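Local coordinates for mitochondrial import inner membrane translocase subunit TIM21 (Saccharomyces cerevisiae, PDB 2CIU), which helps carry presequence-bearing proteins across the mitochondrial inner membrane, keeping the TOM and TIM23 complexes in close contact through its intermembrane-space domain, at residues N12-M17 with I103-D108; F76-K81 with A85-E90; K62-D65 with R69-H72. All coordinates share one frame; numbering follows the deposited sequence.

How the contacts relate
Contacts 1 and 2 lie near the centre of the domain and are buried, whereas contact 3 sits at the surface, its centre about 17 Å from the centre of the chain. Contact 1 sets helix 6-20 against strand 101-108 by apolar side chains alone. Contact 2 pairs strand 70-79 with strand 84-92, the latter also the neighbour of 101-108, and adds four backbone hydrogen bonds to its packing. Contact 3 uses the other end of strand 70-79, in a hairpin with 60-64, where a carboxylate and an imidazole add side-chain bonds to the backbone pairing. His71 of contact 3 is tied to Glu90 of contact 2, so the surface hairpin remains coupled to the central strands.

Contact 1 (N12-M17 with I103-D108); sequences NRAVSM and INMYVD
Met105 and Met17 meet sulfur beside sulfur, and a single strand residue, Met105, carries the entire strand side of this helix-to-sheet contact. The link is long and slender: the nearest alpha carbons, Ala14 CA and Met105 CA, are 8.5 Å apart, and only 120 Å² is buried. Met105 bridges that gap because its chain is nearly straight, with CG anti to the backbone N (chi1 -176°) and no sharp bend beyond it. Its terminal methyl therefore reaches the helix surface, where Met105 CE lies 3.3 Å from Ala14 CB, closer than ordinary van der Waals contact. The same Met105 CE is 3.5 Å from Ala14 O, so the methyl settles against both the side chain and the carbonyl of one helical residue. Alanine's short side chain is consistent with so close an approach, though the packing here is tight.

Met17, one turn further along the helix, comes across the thioether obliquely. Its chain kinks at the last torsion (chi3 57°), which brings Met17 CE to 4.0 Å from Met105 SD, while Met17 SD lies 4.1 Å from the same sulfur. No hydrogen bond joins the segments; dispersion between polarisable sulfurs and methyl groups does the work. On another side of the helix, Ser16 OG donates to Asn12 O over 2.7 Å, and that carbonyl also receives Ser16 N from its opposite face.

Phe102 touches both Ala14 and Met17, and Ile118 touches both methionines, enlarging the apolar layer around them. This is an alpha-on-beta packing layer: helix 6-20 lies against an antiparallel sheet, with Met105 reaching across to Ala14, an arrangement consistent with the NTF2-like clan to which the TIM21 family is assigned.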
ATOM      1  N   ASN A  12      -6.423   6.828   1.271  1.00 15.78           N
ATOM      2  CA  ASN A  12      -5.812   7.993   1.913  1.00 15.24           C
ATOM      3  C   ASN A  12      -5.040   7.603   3.166  1.00 16.25           C
ATOM      4  O   ASN A  12      -3.931   8.071   3.421  1.00 16.43           O
ATOM      5  CB  ASN A  12      -6.881   9.029   2.282  1.00 15.65           C
ATOM      6  CG  ASN A  12      -7.433   9.763   1.070  1.00 17.41           C
ATOM      7  OD1 ASN A  12      -6.861   9.717  -0.026  1.00 18.47           O
ATOM      8  ND2 ASN A  12      -8.551  10.458   1.266  1.00 20.64           N
ATOM      9  N   ARG A  13      -5.638   6.723   3.952  1.00 15.88           N
ATOM     10  CA  ARG A  13      -5.031   6.260   5.175  1.00 14.06           C
ATOM     11  C   ARG A  13      -3.751   5.467   4.891  1.00 12.47           C
ATOM     12  O   ARG A  13      -2.712   5.669   5.525  1.00 15.03           O
ATOM     13  CB  ARG A  13      -6.061   5.400   5.902  1.00 17.09           C
ATOM     14  CG  ARG A  13      -5.604   4.746   7.160  1.00 19.42           C
ATOM     15  CD  ARG A  13      -6.802   3.986   7.685  1.00 17.75           C
ATOM     16  NE  ARG A  13      -6.470   3.097   8.778  1.00 22.54           N
ATOM     17  CZ  ARG A  13      -7.276   2.128   9.187  1.00 15.67           C
ATOM     18  NH1 ARG A  13      -8.446   1.944   8.582  1.00 17.02           N
ATOM     19  NH2 ARG A  13      -6.909   1.346  10.189  1.00 20.11           N
ATOM     20  N   ALA A  14      -3.834   4.566   3.917  1.00 12.86           N
ATOM     21  CA  ALA A  14      -2.703   3.731   3.562  1.00 14.43           C
ATOM     22  C   ALA A  14      -1.540   4.485   2.927  1.00 14.70           C
ATOM     23  O   ALA A  14      -0.394   4.300   3.317  1.00 12.92           O
ATOM     24  CB  ALA A  14      -3.171   2.607   2.637  1.00 12.26           C
ATOM     25  N   VAL A  15      -1.834   5.342   1.956  1.00 16.38           N
ATOM     26  CA  VAL A  15      -0.769   6.069   1.288  1.00 15.54           C
ATOM     27  C   VAL A  15      -0.099   7.034   2.265  1.00 14.97           C
ATOM     28  O   VAL A  15       1.101   7.298   2.165  1.00 14.43           O
ATOM     29  CB  VAL A  15      -1.299   6.813   0.031  1.00 15.58           C
ATOM     30  CG1 VAL A  15      -2.150   8.018   0.436  1.00 15.69           C
ATOM     31  CG2 VAL A  15      -0.138   7.222  -0.850  1.00 18.94           C
ATOM     32  N   SER A  16      -0.864   7.536   3.227  1.00 17.11           N
ATOM     33  CA  SER A  16      -0.284   8.444   4.206  1.00 17.48           C
ATOM     34  C   SER A  16       0.727   7.716   5.079  1.00 16.89           C
ATOM     35  O   SER A  16       1.776   8.265   5.416  1.00 19.78           O
ATOM     36  CB  SER A  16      -1.382   9.079   5.055  1.00 20.96           C
ATOM     37  OG  SER A  16      -2.175   9.930   4.248  1.00 30.52           O
ATOM     38  N   MET A  17       0.430   6.468   5.435  1.00 14.09           N
ATOM     39  CA  MET A  17       1.348   5.673   6.243  1.00 16.41           C
ATOM     40  C   MET A  17       2.648   5.406   5.493  1.00 16.83           C
ATOM     41  O   MET A  17       3.736   5.465   6.057  1.00 18.09           O
ATOM     42  CB  MET A  17       0.733   4.323   6.582  1.00 23.87           C
ATOM     43  CG  MET A  17      -0.459   4.359   7.486  1.00 28.47           C
ATOM     44  SD  MET A  17      -1.101   2.677   7.593  1.00 35.22           S
ATOM     45  CE  MET A  17       0.331   1.851   8.163  1.00 17.11           C
ATOM     46  N   ILE A 103      -5.004  -5.637   8.062  1.00 12.31           N
ATOM     47  CA  ILE A 103      -4.557  -6.997   8.337  1.00 15.03           C
ATOM     48  C   ILE A 103      -3.140  -7.286   7.842  1.00 15.31           C
ATOM     49  O   ILE A 103      -2.368  -7.988   8.499  1.00 16.06           O
ATOM     50  CB  ILE A 103      -5.519  -8.008   7.664  1.00 14.92           C
ATOM     51  CG1 ILE A 103      -6.926  -7.850   8.236  1.00 19.77           C
ATOM     52  CG2 ILE A 103      -5.005  -9.435   7.855  1.00 17.29           C
ATOM     53  CD1 ILE A 103      -7.961  -8.708   7.542  1.00 25.11           C
ATOM     54  N   ASN A 104      -2.797  -6.731   6.690  1.00 14.42           N
ATOM     55  CA  ASN A 104      -1.499  -6.979   6.086  1.00 13.52           C
ATOM     56  C   ASN A 104      -1.207  -5.794   5.178  1.00 12.99           C
ATOM     57  O   ASN A 104      -2.094  -5.316   4.495  1.00 15.44           O
ATOM     58  CB  ASN A 104      -1.587  -8.271   5.250  1.00 15.49           C
ATOM     59  CG  ASN A 104      -0.282  -8.638   4.564  1.00 20.29           C
ATOM     60  OD1 ASN A 104      -0.284  -9.299   3.516  1.00 23.00           O
ATOM     61  ND2 ASN A 104       0.835  -8.227   5.148  1.00 19.58           N
ATOM     62  N   MET A 105       0.025  -5.306   5.195  1.00 11.20           N
ATOM     63  CA  MET A 105       0.382  -4.206   4.315  1.00 12.00           C
ATOM     64  C   MET A 105       1.873  -4.242   4.032  1.00 15.21           C
ATOM     65  O   MET A 105       2.693  -4.258   4.950  1.00 15.34           O
ATOM     66  CB  MET A 105      -0.020  -2.868   4.936  1.00 13.27           C
ATOM     67  CG  MET A 105       0.257  -1.699   4.007  1.00 13.35           C
ATOM     68  SD  MET A 105      -0.197  -0.116   4.771  1.00 22.08           S
ATOM     69  CE  MET A 105      -0.415   0.835   3.323  1.00 23.40           C
ATOM     70  N   TYR A 106       2.235  -4.314   2.754  1.00 12.20           N
ATOM     71  CA  TYR A 106       3.642  -4.341   2.419  1.00 12.69           C
ATOM     72  C   TYR A 106       3.914  -3.505   1.186  1.00 14.01           C
ATOM     73  O   TYR A 106       2.999  -3.121   0.447  1.00 13.27           O
ATOM     74  CB  TYR A 106       4.150  -5.788   2.253  1.00 12.71           C
ATOM     75  CG  TYR A 106       3.559  -6.573   1.096  1.00 13.71           C
ATOM     76  CD1 TYR A 106       4.001  -6.375  -0.216  1.00 14.55           C
ATOM     77  CD2 TYR A 106       2.558  -7.517   1.321  1.00 15.57           C
ATOM     78  CE1 TYR A 106       3.457  -7.102  -1.281  1.00 13.35           C
ATOM     79  CE2 TYR A 106       2.008  -8.246   0.271  1.00 11.75           C
ATOM     80  CZ  TYR A 106       2.454  -8.037  -1.021  1.00 15.06           C
ATOM     81  OH  TYR A 106       1.875  -8.735  -2.056  1.00 20.25           O
ATOM     82  N   VAL A 107       5.189  -3.205   0.990  1.00 12.15           N
ATOM     83  CA  VAL A 107       5.615  -2.378  -0.117  1.00 12.58           C
ATOM     84  C   VAL A 107       6.742  -3.038  -0.855  1.00 14.79           C
ATOM     85  O   VAL A 107       7.730  -3.444  -0.245  1.00 13.57           O
ATOM     86  CB  VAL A 107       6.112  -1.009   0.389  1.00 12.18           C
ATOM     87  CG1 VAL A 107       6.522  -0.146  -0.790  1.00 15.98           C
ATOM     88  CG2 VAL A 107       5.032  -0.350   1.218  1.00 12.37           C
ATOM     89  N   ASP A 108       6.582  -3.149  -2.168  1.00  9.75           N
ATOM     90  CA  ASP A 108       7.596  -3.750  -3.019  1.00 12.33           C
ATOM     91  C   ASP A 108       8.260  -2.694  -3.894  1.00 13.10           C
ATOM     92  O   ASP A 108       7.600  -2.099  -4.744  1.00 12.33           O
ATOM     93  CB  ASP A 108       6.983  -4.797  -3.961  1.00 10.59           C
ATOM     94  CG  ASP A 108       6.640  -6.108  -3.263  1.00 12.95           C
ATOM     95  OD1 ASP A 108       7.221  -6.411  -2.203  1.00 14.58           O
ATOM     96  OD2 ASP A 108       5.791  -6.849  -3.812  1.00 16.83           O
TER

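Contact 2 (F76-K81 with A85-E90); sequences FHVESK and ALVHLE
Phe76 and Val87 face each other as a hydrogen-bonded antiparallel pair, and each backbone both gives and receives. Val87 N donates to Phe76 O over 2.7 Å, almost straight at the hydrogen, while Phe76 N returns a longer bond of 3.1 Å to Val87 O. Two residues on, the exchange is repeated. Ala85 N reaches Val78 O at 2.8 Å with a nearly linear N-H (175°), and Val78 N reaches Ala85 O at 3.2 Å from well outside the carbonyl plane. Thus all four amides and all four carbonyls of these two pairs find partners across the interface.

Ala85 O gathers weaker contacts as well. His77 CA makes a CA-H...O contact with it, and His77 CD2, at the imidazole edge, lies 3.1 Å from Ala85 O. His77 and Leu86 form the intervening non-hydrogen-bonded pair, in which Leu86 CD1 lies over one face of the imidazole, 3.9 Å from the ring centroid.

Phe76, Val78, Ala85 and Val87 put their side chains on the other side of the sheet. Phe76 CG stands between its backbone N and carbonyl carbon (chi1 62°), and the ring is thereby laid over Val87: Val87 CB sits above the face, displaced toward the rim, and Val87 CG1 comes within 3.5 Å of Phe76 CZ.

The backbones of His77 and Leu86 turn their polar groups to the outer edges of the pair, bonding to Tyr43 and Asp108 respectively, while His77 ND1 has a weak bond to Gly44 O. Beyond the pair, Glu79 OE2 bonds Tyr43 OH and Ser80 OG bonds Leu28 O. The hairpin of strands 70-79 and 84-92 is flanked by strands 41-48 and 101-108, and helix 6-20 covers the phenylalanine side, where Phe11 meets Phe76 edge-to-face.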
ATOM      1  N   PHE A  76      -1.836  -0.197  -4.894  1.00 11.43           N
ATOM      2  CA  PHE A  76      -1.612   1.114  -5.491  1.00 11.50           C
ATOM      3  C   PHE A  76      -0.116   1.374  -5.530  1.00 10.84           C
ATOM      4  O   PHE A  76       0.671   0.580  -5.024  1.00 12.13           O
ATOM      5  CB  PHE A  76      -2.365   2.223  -4.721  1.00 11.08           C
ATOM      6  CG  PHE A  76      -1.931   2.400  -3.296  1.00 11.31           C
ATOM      7  CD1 PHE A  76      -0.857   3.233  -2.970  1.00 11.42           C
ATOM      8  CD2 PHE A  76      -2.608   1.751  -2.270  1.00 13.75           C
ATOM      9  CE1 PHE A  76      -0.477   3.413  -1.641  1.00 14.34           C
ATOM     10  CE2 PHE A  76      -2.233   1.926  -0.942  1.00 13.90           C
ATOM     11  CZ  PHE A  76      -1.166   2.760  -0.623  1.00 14.88           C
ATOM     12  N   HIS A  77       0.290   2.471  -6.154  1.00 10.66           N
ATOM     13  CA  HIS A  77       1.701   2.765  -6.243  1.00 11.67           C
ATOM     14  C   HIS A  77       2.036   4.098  -5.631  1.00 11.40           C
ATOM     15  O   HIS A  77       1.176   4.964  -5.525  1.00 11.85           O
ATOM     16  CB  HIS A  77       2.161   2.823  -7.701  1.00 13.41           C
ATOM     17  CG  HIS A  77       2.104   1.508  -8.416  1.00 13.62           C
ATOM     18  ND1 HIS A  77       0.986   1.072  -9.095  1.00 19.81           N
ATOM     19  CD2 HIS A  77       3.038   0.541  -8.568  1.00 11.28           C
ATOM     20  CE1 HIS A  77       1.239  -0.108  -9.639  1.00 13.19           C
ATOM     21  NE2 HIS A  77       2.478  -0.449  -9.336  1.00 20.69           N
ATOM     22  N   VAL A  78       3.300   4.232  -5.241  1.00 12.22           N
ATOM     23  CA  VAL A  78       3.839   5.479  -4.706  1.00 11.66           C
ATOM     24  C   VAL A  78       5.114   5.658  -5.517  1.00 13.98           C
ATOM     25  O   VAL A  78       5.958   4.758  -5.590  1.00 15.30           O
ATOM     26  CB  VAL A  78       4.146   5.400  -3.197  1.00 12.24           C
ATOM     27  CG1 VAL A  78       4.836   6.693  -2.742  1.00 15.87           C
ATOM     28  CG2 VAL A  78       2.842   5.212  -2.413  1.00 13.65           C
ATOM     29  N   GLU A  79       5.244   6.821  -6.144  1.00 12.78           N
ATOM     30  CA  GLU A  79       6.374   7.091  -7.016  1.00 11.96           C
ATOM     31  C   GLU A  79       7.226   8.288  -6.625  1.00 13.04           C
ATOM     32  O   GLU A  79       6.693   9.354  -6.322  1.00 14.11           O
ATOM     33  CB  GLU A  79       5.860   7.313  -8.443  1.00 11.98           C
ATOM     34  CG  GLU A  79       6.960   7.702  -9.433  1.00 14.11           C
ATOM     35  CD  GLU A  79       6.454   8.005 -10.829  1.00 16.94           C
ATOM     36  OE1 GLU A  79       7.278   8.421 -11.669  1.00 21.95           O
ATOM     37  OE2 GLU A  79       5.249   7.836 -11.108  1.00 17.14           O
ATOM     38  N   SER A  80       8.540   8.095  -6.628  1.00 11.78           N
ATOM     39  CA  SER A  80       9.479   9.190  -6.360  1.00 12.23           C
ATOM     40  C   SER A  80      10.128   9.457  -7.710  1.00 12.99           C
ATOM     41  O   SER A  80       9.854   8.757  -8.683  1.00 15.73           O
ATOM     42  CB  SER A  80      10.560   8.777  -5.359  1.00 14.14           C
ATOM     43  OG  SER A  80      11.408   7.779  -5.909  1.00 15.91           O
ATOM     44  N   LYS A  81      10.990  10.465  -7.784  1.00 13.60           N
ATOM     45  CA  LYS A  81      11.659  10.757  -9.048  1.00 15.97           C
ATOM     46  C   LYS A  81      12.580   9.609  -9.491  1.00 17.72           C
ATOM     47  O   LYS A  81      12.990   9.543 -10.651  1.00 18.93           O
ATOM     48  CB  LYS A  81      12.489  12.041  -8.919  1.00 17.34           C
ATOM     49  CG  LYS A  81      11.664  13.296  -8.698  1.00 24.27           C
ATOM     50  CD  LYS A  81      12.564  14.467  -8.320  1.00 31.37           C
ATOM     51  CE  LYS A  81      11.747  15.673  -7.881  1.00 40.17           C
ATOM     52  NZ  LYS A  81      12.609  16.704  -7.239  1.00 39.32           N
ATOM     53  N   ALA A  85       7.032   2.224  -6.162  1.00 12.48           N
ATOM     54  CA  ALA A  85       6.747   1.127  -5.246  1.00 12.42           C
ATOM     55  C   ALA A  85       5.337   0.621  -5.501  1.00 12.60           C
ATOM     56  O   ALA A  85       4.470   1.371  -5.943  1.00 13.87           O
ATOM     57  CB  ALA A  85       6.862   1.606  -3.791  1.00 15.03           C
ATOM     58  N   LEU A  86       5.128  -0.672  -5.261  1.00 10.13           N
ATOM     59  CA  LEU A  86       3.805  -1.260  -5.358  1.00 10.26           C
ATOM     60  C   LEU A  86       3.425  -1.521  -3.908  1.00 13.60           C
ATOM     61  O   LEU A  86       4.189  -2.128  -3.170  1.00 14.98           O
ATOM     62  CB  LEU A  86       3.835  -2.582  -6.136  1.00  9.62           C
ATOM     63  CG  LEU A  86       2.522  -3.381  -6.124  1.00 14.54           C
ATOM     64  CD1 LEU A  86       1.359  -2.552  -6.644  1.00 19.24           C
ATOM     65  CD2 LEU A  86       2.704  -4.602  -6.994  1.00 22.46           C
ATOM     66  N   VAL A  87       2.259  -1.041  -3.495  1.00 10.88           N
ATOM     67  CA  VAL A  87       1.790  -1.216  -2.124  1.00 10.43           C
ATOM     68  C   VAL A  87       0.607  -2.164  -2.147  1.00 10.35           C
ATOM     69  O   VAL A  87      -0.294  -2.020  -2.971  1.00 11.63           O
ATOM     70  CB  VAL A  87       1.325   0.134  -1.510  1.00 10.48           C
ATOM     71  CG1 VAL A  87       0.875  -0.057  -0.070  1.00 10.30           C
ATOM     72  CG2 VAL A  87       2.464   1.151  -1.579  1.00 14.20           C
ATOM     73  N   HIS A  88       0.630  -3.152  -1.256  1.00 10.40           N
ATOM     74  CA  HIS A  88      -0.457  -4.115  -1.154  1.00 10.17           C
ATOM     75  C   HIS A  88      -1.063  -3.966   0.235  1.00 11.68           C
ATOM     76  O   HIS A  88      -0.342  -3.942   1.227  1.00 13.84           O
ATOM     77  CB  HIS A  88       0.081  -5.542  -1.306  1.00 11.18           C
ATOM     78  CG  HIS A  88      -0.914  -6.594  -0.925  1.00 15.66           C
ATOM     79  ND1 HIS A  88      -1.843  -7.097  -1.809  1.00 17.56           N
ATOM     80  CD2 HIS A  88      -1.165  -7.188   0.266  1.00 14.85           C
ATOM     81  CE1 HIS A  88      -2.627  -7.953  -1.178  1.00 18.67           C
ATOM     82  NE2 HIS A  88      -2.236  -8.026   0.080  1.00 14.58           N
ATOM     83  N   LEU A  89      -2.385  -3.874   0.292  1.00  9.52           N
ATOM     84  CA  LEU A  89      -3.102  -3.732   1.546  1.00 11.42           C
ATOM     85  C   LEU A  89      -4.274  -4.696   1.630  1.00 12.81           C
ATOM     86  O   LEU A  89      -4.999  -4.889   0.654  1.00 13.48           O
ATOM     87  CB  LEU A  89      -3.636  -2.293   1.676  1.00 16.53           C
ATOM     88  CG  LEU A  89      -4.602  -1.967   2.817  1.00 21.95           C
ATOM     89  CD1 LEU A  89      -3.885  -2.100   4.153  1.00 20.37           C
ATOM     90  CD2 LEU A  89      -5.153  -0.540   2.637  1.00 19.82           C
ATOM     91  N   GLU A  90      -4.415  -5.320   2.797  1.00 10.96           N
ATOM     92  CA  GLU A  90      -5.534  -6.199   3.102  1.00 10.36           C
ATOM     93  C   GLU A  90      -6.179  -5.603   4.351  1.00 11.15           C
ATOM     94  O   GLU A  90      -5.496  -5.369   5.349  1.00 14.55           O
ATOM     95  CB  GLU A  90      -5.070  -7.619   3.429  1.00 10.17           C
ATOM     96  CG  GLU A  90      -6.257  -8.557   3.655  1.00 16.46           C
ATOM     97  CD  GLU A  90      -5.840  -9.941   4.124  1.00 16.38           C
ATOM     98  OE1 GLU A  90      -4.666 -10.311   3.932  1.00 17.61           O
ATOM     99  OE2 GLU A  90      -6.698 -10.663   4.680  1.00 18.01           O
TER

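Contact 3 (K62-D65 with R69-H72); sequences KKLD and RTHH
The turn end of the beta hairpin made by strands 60-64 and 70-79 is fastened by Asp65, whose carboxylate binds the backbone amide of Arg69 and the ring of His71. Asp65 OD1 accepts Arg69 N at 2.8 Å from above the carboxylate plane, and it also accepts Glu67 N, an Asx turn. Asp65 OD2 takes His71 NE2 at 2.6 Å on its anti side, tilted 27° out of the carboxylate plane. The bond lies near the imidazole plane, but the ring and carboxylate planes stand 77° apart. A chi1 of 62° tucks the Asp65 carboxylate over its own main chain, toward segment 69-72, which supplies two of its donors.

Asp65 N donates to Arg69 O, and Lys63 and His71 exchange two backbone bonds, His71 N to Lys63 O being the shorter at 2.8 Å. Glu90 OE2 binds His71 ND1, so both ring nitrogens face carboxylates, an environment that would probably favour the protonated imidazolium. The Arg69 guanidinium turns elsewhere, to Glu93 O.

On the opposite side of the hairpin, Lys62 runs alongside His72, with Lys62 CG over the ring face and 3.8 Å from His72 CE1. Thr70 CG2 packs 3.6 Å from Lys62 CB, and Leu64 CD2 lies 3.7 Å from Thr70 OG1. Stems of polar residues, with Leu64, make the packing, and the whole is an antiparallel beta hairpin with a His-carboxylate bond across its turn end.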
ATOM      1  N   LYS A  62     -13.180  -7.409  -3.013  1.00 15.72           N
ATOM      2  CA  LYS A  62     -13.618  -8.130  -1.822  1.00 15.27           C
ATOM      3  C   LYS A  62     -13.508  -9.638  -1.970  1.00 15.26           C
ATOM      4  O   LYS A  62     -13.723 -10.171  -3.052  1.00 16.85           O
ATOM      5  CB  LYS A  62     -15.070  -7.792  -1.510  1.00 16.58           C
ATOM      6  CG  LYS A  62     -15.359  -6.315  -1.359  1.00 22.40           C
ATOM      7  CD  LYS A  62     -16.864  -6.108  -1.310  1.00 29.93           C
ATOM      8  CE  LYS A  62     -17.262  -4.652  -1.461  1.00 34.20           C
ATOM      9  NZ  LYS A  62     -17.108  -4.213  -2.871  1.00 32.62           N
ATOM     10  N   LYS A  63     -13.183 -10.314  -0.872  1.00 12.79           N
ATOM     11  CA  LYS A  63     -13.076 -11.773  -0.887  1.00 15.31           C
ATOM     12  C   LYS A  63     -13.456 -12.308   0.497  1.00 15.25           C
ATOM     13  O   LYS A  63     -12.977 -11.813   1.522  1.00 18.58           O
ATOM     14  CB  LYS A  63     -11.651 -12.203  -1.265  1.00 16.21           C
ATOM     15  CG  LYS A  63     -11.518 -13.691  -1.616  1.00 15.74           C
ATOM     16  CD  LYS A  63     -10.101 -14.014  -2.071  1.00 18.71           C
ATOM     17  CE  LYS A  63      -9.956 -15.462  -2.501  1.00 15.16           C
ATOM     18  NZ  LYS A  63     -10.340 -16.386  -1.401  1.00 17.21           N
ATOM     19  N   LEU A  64     -14.326 -13.316   0.526  1.00 16.78           N
ATOM     20  CA  LEU A  64     -14.769 -13.909   1.793  1.00 17.56           C
ATOM     21  C   LEU A  64     -13.747 -14.838   2.433  1.00 16.65           C
ATOM     22  O   LEU A  64     -13.051 -15.567   1.730  1.00 16.86           O
ATOM     23  CB  LEU A  64     -16.047 -14.728   1.577  1.00 22.41           C
ATOM     24  CG  LEU A  64     -17.432 -14.098   1.643  1.00 30.37           C
ATOM     25  CD1 LEU A  64     -18.471 -15.208   1.452  1.00 31.04           C
ATOM     26  CD2 LEU A  64     -17.635 -13.412   2.984  1.00 25.00           C
ATOM     27  N   ASP A  65     -13.653 -14.816   3.763  1.00 19.22           N
ATOM     28  CA  ASP A  65     -12.743 -15.743   4.427  1.00 18.74           C
ATOM     29  C   ASP A  65     -13.567 -16.941   4.906  1.00 21.88           C
ATOM     30  O   ASP A  65     -14.778 -16.988   4.695  1.00 21.98           O
ATOM     31  CB  ASP A  65     -11.973 -15.096   5.601  1.00 18.85           C
ATOM     32  CG  ASP A  65     -12.872 -14.609   6.736  1.00 20.44           C
ATOM     33  OD1 ASP A  65     -14.001 -15.110   6.901  1.00 21.92           O
ATOM     34  OD2 ASP A  65     -12.421 -13.723   7.491  1.00 21.39           O
ATOM     35  N   ARG A  69     -16.460 -13.692   6.712  1.00 24.93           N
ATOM     36  CA  ARG A  69     -16.164 -12.265   6.816  1.00 21.67           C
ATOM     37  C   ARG A  69     -15.480 -11.781   5.541  1.00 22.13           C
ATOM     38  O   ARG A  69     -14.645 -12.477   4.965  1.00 20.55           O
ATOM     39  CB  ARG A  69     -15.256 -11.985   8.015  1.00 26.82           C
ATOM     40  CG  ARG A  69     -15.935 -12.094   9.371  1.00 33.95           C
ATOM     41  CD  ARG A  69     -14.930 -11.892  10.501  1.00 42.63           C
ATOM     42  NE  ARG A  69     -15.116 -10.640  11.239  1.00 48.97           N
ATOM     43  CZ  ARG A  69     -14.954  -9.424  10.724  1.00 51.27           C
ATOM     44  NH1 ARG A  69     -14.599  -9.276   9.456  1.00 55.43           N
ATOM     45  NH2 ARG A  69     -15.140  -8.353  11.484  1.00 53.88           N
ATOM     46  N   THR A  70     -15.832 -10.580   5.106  1.00 20.54           N
ATOM     47  CA  THR A  70     -15.249 -10.021   3.890  1.00 18.74           C
ATOM     48  C   THR A  70     -13.924  -9.301   4.133  1.00 18.83           C
ATOM     49  O   THR A  70     -13.793  -8.519   5.074  1.00 18.16           O
ATOM     50  CB  THR A  70     -16.232  -9.040   3.235  1.00 19.13           C
ATOM     51  OG1 THR A  70     -17.432  -9.740   2.878  1.00 24.11           O
ATOM     52  CG2 THR A  70     -15.629  -8.416   1.979  1.00 23.09           C
ATOM     53  N   HIS A  71     -12.932  -9.590   3.296  1.00 16.87           N
ATOM     54  CA  HIS A  71     -11.642  -8.909   3.390  1.00 16.78           C
ATOM     55  C   HIS A  71     -11.527  -8.028   2.151  1.00 17.89           C
ATOM     56  O   HIS A  71     -11.984  -8.406   1.071  1.00 15.80           O
ATOM     57  CB  HIS A  71     -10.472  -9.901   3.394  1.00 16.69           C
ATOM     58  CG  HIS A  71     -10.397 -10.752   4.620  1.00 16.15           C
ATOM     59  ND1 HIS A  71      -9.201 -11.128   5.191  1.00 16.69           N
ATOM     60  CD2 HIS A  71     -11.369 -11.325   5.370  1.00 20.52           C
ATOM     61  CE1 HIS A  71      -9.438 -11.895   6.241  1.00 19.08           C
ATOM     62  NE2 HIS A  71     -10.745 -12.031   6.371  1.00 18.66           N
ATOM     63  N   HIS A  72     -10.938  -6.847   2.307  1.00 13.31           N
ATOM     64  CA  HIS A  72     -10.748  -5.937   1.184  1.00 14.48           C
ATOM     65  C   HIS A  72      -9.272  -5.914   0.823  1.00 17.33           C
ATOM     66  O   HIS A  72      -8.412  -5.801   1.696  1.00 16.63           O
ATOM     67  CB  HIS A  72     -11.181  -4.508   1.551  1.00 14.64           C
ATOM     68  CG  HIS A  72     -12.651  -4.361   1.779  1.00 27.52           C
ATOM     69  ND1 HIS A  72     -13.472  -3.669   0.914  1.00 32.45           N
ATOM     70  CD2 HIS A  72     -13.451  -4.827   2.767  1.00 27.27           C
ATOM     71  CE1 HIS A  72     -14.714  -3.716   1.360  1.00 31.44           C
ATOM     72  NE2 HIS A  72     -14.728  -4.413   2.482  1.00 31.74           N
TER